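Local coordinates for protein cytochrome c XoxG (Methylobacterium extorquens, PDB 6ONQ) that probably carries electrons on a covalently bound heme c and takes part in lanthanide-dependent methanol oxidation, at residues Asp102-Thr107 with Arg164-Gly169; Asp114-Leu119 with Asp158-Leu163. All blocks are in the same frame, centred on the assembly; numbering follows the deposited sequence.

Both contacts are buried and both rest on helix 156-167, which serves one partner after another along its length. Contact 2 lies closer to the centre of the chain: there the helix packs through apolar side chains against helix 112-118, whose S115 and R118 bind a heme propionate. Contact 1 uses the C-terminal end of the same helix, where an arginine reaches a backbone carbonyl of the loop that follows heme ligand H99, so its chemistry is polar. Contact 2 is nested within the loop closed by contact 1, and the two meet directly: K117 NZ probably hydrogen-bonds to A167 O, while Y162 packs on D102.

Contact 1. Residues Asp102-Thr107 with Arg164-Gly169; sequences DGMGST and RARAAG
The backbone carbonyl oxygen of D102 receives two N-H groups from the R166 guanidinium, which approaches side-on. The bond from R166 NE to D102 O is the shorter and straighter, at 2.8 Å with an N-H...O angle of 159°. A second, more bent bond runs from R166 NH2 to the same D102 O at 3.1 Å. The oxygen lies almost in the guanidinium plane, whereas both donors are tilted out of the carbonyl plane. R166 gets there through a twice-bent chain: chi2 (-75°) and chi3 (-62°) both turn, carrying the head group from the helix to the loop. With R166 NH1 bonded to W171 O, backbone oxygens on two different loops fix the rotation of the guanidinium.

M104 crosses R166 at about a right angle and sets SD at the guanidinium edge, 3.8 Å from R166 NH2. D102 CB also packs against this group, 3.8 Å from R166 NE. The D102 carboxylate forms no salt bridge with R166. Its OD1 stays 4.6 Å from R166 NE and well out of the guanidinium plane, so its influence is probably electrostatic alone; OD2 has a long, weak ion pair with R173.

The contact joins the loop between helix 96-99 and helix 112-118 to the last turn of helix 156-167, which ends in a Schellman motif at G169. K113 of helix 112-118 touches both M104 and R166. On other sides of the helix end, A165 and A168 pack on F71 of strand 69-74, and A168 also reaches helix 46-51.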
loop_
_atom_site.group_PDB
_atom_site.type_symbol
_atom_site.label_atom_id
_atom_site.label_comp_id
_atom_site.label_asym_id
_atom_site.label_seq_id
_atom_site.Cartn_x
_atom_site.Cartn_y
_atom_site.Cartn_z
ATOM N N ASP A 102 5.306 6.236 -8.105
ATOM C CA ASP A 102 5.775 5.707 -6.828
ATOM C C ASP A 102 5.331 6.555 -5.641
ATOM O O ASP A 102 5.976 6.533 -4.590
ATOM C CB ASP A 102 7.301 5.572 -6.824
ATOM C CG ASP A 102 7.800 4.606 -7.877
ATOM O OD1 ASP A 102 7.805 3.383 -7.595
ATOM O OD2 ASP A 102 8.180 5.070 -8.980
ATOM N N GLY A 103 4.248 7.313 -5.795
ATOM C CA GLY A 103 3.801 8.216 -4.753
ATOM C C GLY A 103 4.688 9.421 -4.522
ATOM O O GLY A 103 4.736 9.940 -3.400
ATOM N N MET A 104 5.383 9.893 -5.556
ATOM C CA MET A 104 6.368 10.953 -5.393
ATOM C C MET A 104 5.767 12.348 -5.434
ATOM O O MET A 104 6.448 13.304 -5.051
ATOM C CB MET A 104 7.452 10.836 -6.468
ATOM C CG MET A 104 8.464 9.754 -6.172
ATOM S SD MET A 104 9.099 9.892 -4.489
ATOM C CE MET A 104 10.402 11.110 -4.692
ATOM N N GLY A 105 4.531 12.494 -5.887
ATOM C CA GLY A 105 3.911 13.799 -5.925
ATOM C C GLY A 105 3.950 14.423 -7.313
ATOM O O GLY A 105 4.700 14.005 -8.205
ATOM N N SER A 106 3.121 15.452 -7.487
ATOM C CA SER A 106 2.992 16.127 -8.767
ATOM C C SER A 106 2.574 17.575 -8.547
ATOM O O SER A 106 2.312 18.012 -7.423
ATOM C CB SER A 106 1.994 15.411 -9.675
ATOM O OG SER A 106 1.710 16.197 -10.820
ATOM N N THR A 107 2.510 18.315 -9.654
ATOM C CA THR A 107 2.170 19.729 -9.611
ATOM C C THR A 107 0.770 19.969 -9.072
ATOM O O THR A 107 0.489 21.063 -8.570
ATOM C CB THR A 107 2.301 20.327 -11.012
ATOM O OG1 THR A 107 3.499 19.832 -11.622
ATOM C CG2 THR A 107 2.361 21.846 -10.951
ATOM N N ARG A 164 1.874 2.171 2.165
ATOM C CA ARG A 164 2.494 2.026 3.475
ATOM C C ARG A 164 3.942 1.584 3.349
ATOM O O ARG A 164 4.814 2.077 4.076
ATOM C CB ARG A 164 1.717 1.021 4.314
ATOM C CG ARG A 164 1.469 1.485 5.719
ATOM C CD ARG A 164 1.031 0.344 6.611
ATOM N NE ARG A 164 1.382 0.651 7.990
ATOM C CZ ARG A 164 0.869 0.055 9.057
ATOM N NH1 ARG A 164 -0.037 -0.903 8.921
ATOM N NH2 ARG A 164 1.271 0.430 10.264
ATOM N N ALA A 165 4.217 0.644 2.444
ATOM C CA ALA A 165 5.594 0.206 2.231
ATOM C C ALA A 165 6.458 1.330 1.686
ATOM O O ALA A 165 7.654 1.396 1.992
ATOM C CB ALA A 165 5.628 -0.994 1.290
ATOM N N ARG A 166 5.877 2.225 0.886
ATOM C CA ARG A 166 6.617 3.403 0.448
ATOM C C ARG A 166 6.917 4.320 1.622
ATOM O O ARG A 166 8.050 4.784 1.790
ATOM C CB ARG A 166 5.833 4.146 -0.634
ATOM C CG ARG A 166 5.615 3.329 -1.912
ATOM C CD ARG A 166 6.885 3.225 -2.755
ATOM N NE ARG A 166 7.331 4.543 -3.194
ATOM C CZ ARG A 166 8.505 5.082 -2.880
ATOM N NH1 ARG A 166 9.381 4.418 -2.128
ATOM N NH2 ARG A 166 8.800 6.295 -3.318
ATOM N N ALA A 167 5.913 4.573 2.461
ATOM C CA ALA A 167 6.075 5.502 3.572
ATOM C C ALA A 167 7.111 5.011 4.567
ATOM O O ALA A 167 7.822 5.820 5.175
ATOM C CB ALA A 167 4.732 5.719 4.265
ATOM N N ALA A 168 7.208 3.699 4.753
ATOM C CA ALA A 168 8.207 3.134 5.645
ATOM C C ALA A 168 9.588 3.063 5.009
ATOM O O ALA A 168 10.545 2.661 5.684
ATOM C CB ALA A 168 7.772 1.739 6.094
ATOM N N GLY A 169 9.715 3.438 3.738
ATOM C CA GLY A 169 10.955 3.205 3.030
ATOM C C GLY A 169 11.303 1.745 2.852
ATOM O O GLY A 169 12.448 1.428 2.524
#

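Contact 2. Residues Asp114-Leu119 with Asp158-Leu163; sequences DSLKRL and DLYVYL. With HEC (heme c), chain B.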
loop_
_atom_site.group_PDB
_atom_site.type_symbol
_atom_site.label_atom_id
_atom_site.label_comp_id
_atom_site.label_asym_id
_atom_site.label_seq_id
_atom_site.Cartn_x
_atom_site.Cartn_y
_atom_site.Cartn_z
ATOM N N ASP A 114 4.746 10.266 1.567
ATOM C CA ASP A 114 4.834 11.016 2.812
ATOM C C ASP A 114 3.505 11.036 3.557
ATOM O O ASP A 114 3.490 11.206 4.782
ATOM C CB ASP A 114 5.301 12.448 2.535
ATOM C CG ASP A 114 6.784 12.524 2.153
ATOM O OD1 ASP A 114 7.145 13.415 1.348
ATOM O OD2 ASP A 114 7.590 11.700 2.652
ATOM N N SER A 115 2.396 10.859 2.834
ATOM C CA SER A 115 1.068 10.930 3.438
ATOM C C SER A 115 0.858 9.812 4.446
ATOM O O SER A 115 0.314 10.031 5.536
ATOM C CB SER A 115 -0.008 10.860 2.349
ATOM O OG SER A 115 -0.200 12.114 1.715
ATOM N N LEU A 116 1.275 8.612 4.106
ATOM C CA LEU A 116 0.989 7.484 4.962
ATOM C C LEU A 116 1.962 7.352 6.102
ATOM O O LEU A 116 2.042 6.283 6.716
ATOM C CB LEU A 116 0.929 6.215 4.124
ATOM C CG LEU A 116 -0.509 6.233 3.616
ATOM C CD1 LEU A 116 -0.726 5.290 2.506
ATOM C CD2 LEU A 116 -1.457 5.917 4.754
ATOM N N LYS A 117 2.699 8.417 6.399
ATOM C CA LYS A 117 3.330 8.542 7.703
ATOM C C LYS A 117 2.359 9.088 8.749
ATOM O O LYS A 117 2.393 8.641 9.899
ATOM C CB LYS A 117 4.566 9.430 7.597
ATOM C CG LYS A 117 5.583 8.947 6.578
ATOM C CD LYS A 117 6.687 9.985 6.366
ATOM C CE LYS A 117 7.583 9.627 5.186
ATOM N NZ LYS A 117 8.629 8.643 5.578
ATOM N N ARG A 118 1.470 10.019 8.372
ATOM C CA ARG A 118 0.485 10.588 9.290
ATOM C C ARG A 118 -0.850 9.857 9.272
ATOM O O ARG A 118 -1.425 9.593 10.330
ATOM C CB ARG A 118 0.217 12.050 8.952
ATOM C CG ARG A 118 1.442 12.848 8.718
ATOM C CD ARG A 118 1.067 14.194 8.179
ATOM N NE ARG A 118 0.858 14.128 6.745
ATOM C CZ ARG A 118 -0.328 14.261 6.172
ATOM N NH1 ARG A 118 -1.404 14.469 6.921
ATOM N NH2 ARG A 118 -0.432 14.188 4.853
ATOM N N LEU A 119 -1.367 9.564 8.084
ATOM C CA LEU A 119 -2.732 9.071 7.941
ATOM C C LEU A 119 -2.870 7.638 8.438
ATOM O O LEU A 119 -2.118 6.749 8.022
ATOM C CB LEU A 119 -3.160 9.135 6.480
ATOM C CG LEU A 119 -3.259 10.503 5.833
ATOM C CD1 LEU A 119 -3.712 10.296 4.415
ATOM C CD2 LEU A 119 -4.219 11.410 6.584
ATOM N N ASP A 158 -5.058 -3.033 -1.001
ATOM C CA ASP A 158 -3.861 -3.128 -1.825
ATOM C C ASP A 158 -3.163 -1.776 -1.929
ATOM O O ASP A 158 -1.944 -1.672 -1.749
ATOM C CB ASP A 158 -4.235 -3.657 -3.206
ATOM C CG ASP A 158 -5.061 -4.939 -3.141
ATOM O OD1 ASP A 158 -5.977 -5.031 -2.287
ATOM O OD2 ASP A 158 -4.796 -5.854 -3.955
ATOM N N LEU A 159 -3.926 -0.719 -2.189
ATOM C CA LEU A 159 -3.322 0.603 -2.290
ATOM C C LEU A 159 -2.704 1.034 -0.966
ATOM O O LEU A 159 -1.607 1.605 -0.947
ATOM C CB LEU A 159 -4.365 1.609 -2.761
ATOM C CG LEU A 159 -4.834 1.311 -4.189
ATOM C CD1 LEU A 159 -6.217 1.884 -4.463
ATOM C CD2 LEU A 159 -3.813 1.841 -5.183
ATOM N N TYR A 160 -3.386 0.744 0.154
ATOM C CA TYR A 160 -2.866 1.098 1.473
ATOM C C TYR A 160 -1.551 0.389 1.754
ATOM O O TYR A 160 -0.567 1.018 2.159
ATOM C CB TYR A 160 -3.892 0.760 2.554
ATOM C CG TYR A 160 -3.422 1.124 3.943
ATOM C CD1 TYR A 160 -3.308 2.456 4.331
ATOM C CD2 TYR A 160 -3.069 0.141 4.865
ATOM C CE1 TYR A 160 -2.864 2.798 5.597
ATOM C CE2 TYR A 160 -2.624 0.478 6.141
ATOM C CZ TYR A 160 -2.526 1.810 6.494
ATOM O OH TYR A 160 -2.090 2.169 7.748
ATOM N N VAL A 161 -1.515 -0.924 1.533
ATOM C CA VAL A 161 -0.320 -1.713 1.822
ATOM C C VAL A 161 0.879 -1.195 1.033
ATOM O O VAL A 161 1.939 -0.907 1.596
ATOM C CB VAL A 161 -0.593 -3.196 1.529
ATOM C CG1 VAL A 161 0.682 -3.976 1.548
ATOM C CG2 VAL A 161 -1.568 -3.749 2.548
ATOM N N TYR A 162 0.729 -1.073 -0.282
ATOM C CA TYR A 162 1.817 -0.576 -1.117
ATOM C C TYR A 162 2.281 0.816 -0.676
ATOM O O TYR A 162 3.480 1.070 -0.515
ATOM C CB TYR A 162 1.361 -0.558 -2.581
ATOM C CG TYR A 162 2.259 0.266 -3.451
ATOM C CD1 TYR A 162 3.567 -0.112 -3.662
ATOM C CD2 TYR A 162 1.816 1.445 -4.027
ATOM C CE1 TYR A 162 4.401 0.640 -4.425
ATOM C CE2 TYR A 162 2.658 2.204 -4.805
ATOM C CZ TYR A 162 3.949 1.790 -4.995
ATOM O OH TYR A 162 4.819 2.521 -5.767
ATOM N N LEU A 163 1.344 1.746 -0.494
ATOM C CA LEU A 163 1.754 3.087 -0.106
ATOM C C LEU A 163 2.286 3.123 1.325
ATOM O O LEU A 163 3.068 4.014 1.672
ATOM C CB LEU A 163 0.590 4.051 -0.268
ATOM C CG LEU A 163 0.137 4.477 -1.658
ATOM C CD1 LEU A 163 -1.210 5.188 -1.549
ATOM C CD2 LEU A 163 1.191 5.368 -2.313
HETATM FE FE HEC B . -5.779 11.622 -4.472
HETATM C CHA HEC B . -5.292 13.854 -1.888
HETATM C CHB HEC B . -5.018 9.100 -2.397
HETATM C CHC HEC B . -6.384 9.352 -6.985
HETATM C CHD HEC B . -5.977 14.202 -6.705
HETATM N NA HEC B . -5.216 11.519 -2.532
HETATM C C1A HEC B . -5.158 12.519 -1.593
HETATM C C2A HEC B . -4.958 11.913 -0.284
HETATM C C3A HEC B . -4.886 10.601 -0.448
HETATM C C4A HEC B . -5.049 10.342 -1.847
HETATM C CMA HEC B . -4.662 9.503 0.609
HETATM C CAA HEC B . -4.823 12.659 1.051
HETATM C CBA HEC B . -3.480 13.371 1.009
HETATM C CGA HEC B . -3.119 13.950 2.344
HETATM O O1A HEC B . -3.972 14.631 2.969
HETATM O O2A HEC B . -1.960 13.736 2.767
HETATM N NB HEC B . -5.726 9.625 -4.685
HETATM C C1B HEC B . -5.366 8.775 -3.668
HETATM C C2B HEC B . -5.408 7.418 -4.137
HETATM C C3B HEC B . -5.794 7.434 -5.403
HETATM C C4B HEC B . -5.990 8.831 -5.784
HETATM C CMB HEC B . -5.101 6.155 -3.316
HETATM C CAB HEC B . -5.947 6.099 -6.184
HETATM C CBB HEC B . -6.748 5.972 -7.222
HETATM N NC HEC B . -6.086 11.768 -6.496
HETATM C C1C HEC B . -6.393 10.696 -7.322
HETATM C C2C HEC B . -6.729 11.247 -8.618
HETATM C C3C HEC B . -6.614 12.579 -8.569
HETATM C C4C HEC B . -6.210 12.943 -7.218
HETATM C CMC HEC B . -7.127 10.434 -9.870
HETATM C CAC HEC B . -6.900 13.495 -9.794
HETATM C CBC HEC B . -6.154 14.572 -10.025
HETATM N ND HEC B . -5.637 13.628 -4.322
HETATM C C1D HEC B . -5.787 14.526 -5.368
HETATM C C2D HEC B . -5.719 15.865 -4.805
HETATM C C3D HEC B . -5.542 15.762 -3.486
HETATM C C4D HEC B . -5.476 14.357 -3.154
HETATM C CMD HEC B . -5.838 17.196 -5.572
HETATM C CAD HEC B . -5.402 16.933 -2.495
HETATM C CBD HEC B . -6.737 17.305 -1.860
HETATM C CGD HEC B . -6.514 18.437 -0.886
HETATM O O1D HEC B . -5.478 19.138 -1.004
HETATM O O2D HEC B . -7.366 18.653 0.009
#
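L116 of helix 112-118 points at helix 156-167 and divides its two methyl groups between L163 and Y160. Its CD1 lies over the root of L163, 3.3 Å from L163 CB, and the two leucine side chains cross at about a right angle. The other branch approaches the aromatic ring obliquely, with L116 CD2 3.5 Å from Y160 CE1. Y160 has CG anti to its backbone N (chi1 -179°), which carries the ring from the flank of its helix to L116; the same ring packs edge-to-face with Y121. L163 also touches F124 of helix 121-130, so L116 enters a junction of three helices.

S115 and R118 turn instead to the heme. S115 OG donates to propionate oxygen O2A of heme c at 2.6 Å, and R118 NH2 donates to the same heme O2A, also at 2.6 Å but along a bent path (132°). A bend at chi3 (-83°) directs the arginine head group to this oxygen, which lies at the guanidinium edge. S115 O sits 4.0 Å above one guanidinium face, near its rim, while accepting the backbone N-H groups of R118 and L119.

Helix 112-118 is thus two-sided. No hydrogen bond joins it to segment 158-163, where cohesion is apolar, whereas toward the heme a hydroxyl and a cationic group share one propionate oxygen and would be expected to stabilise its negative charge.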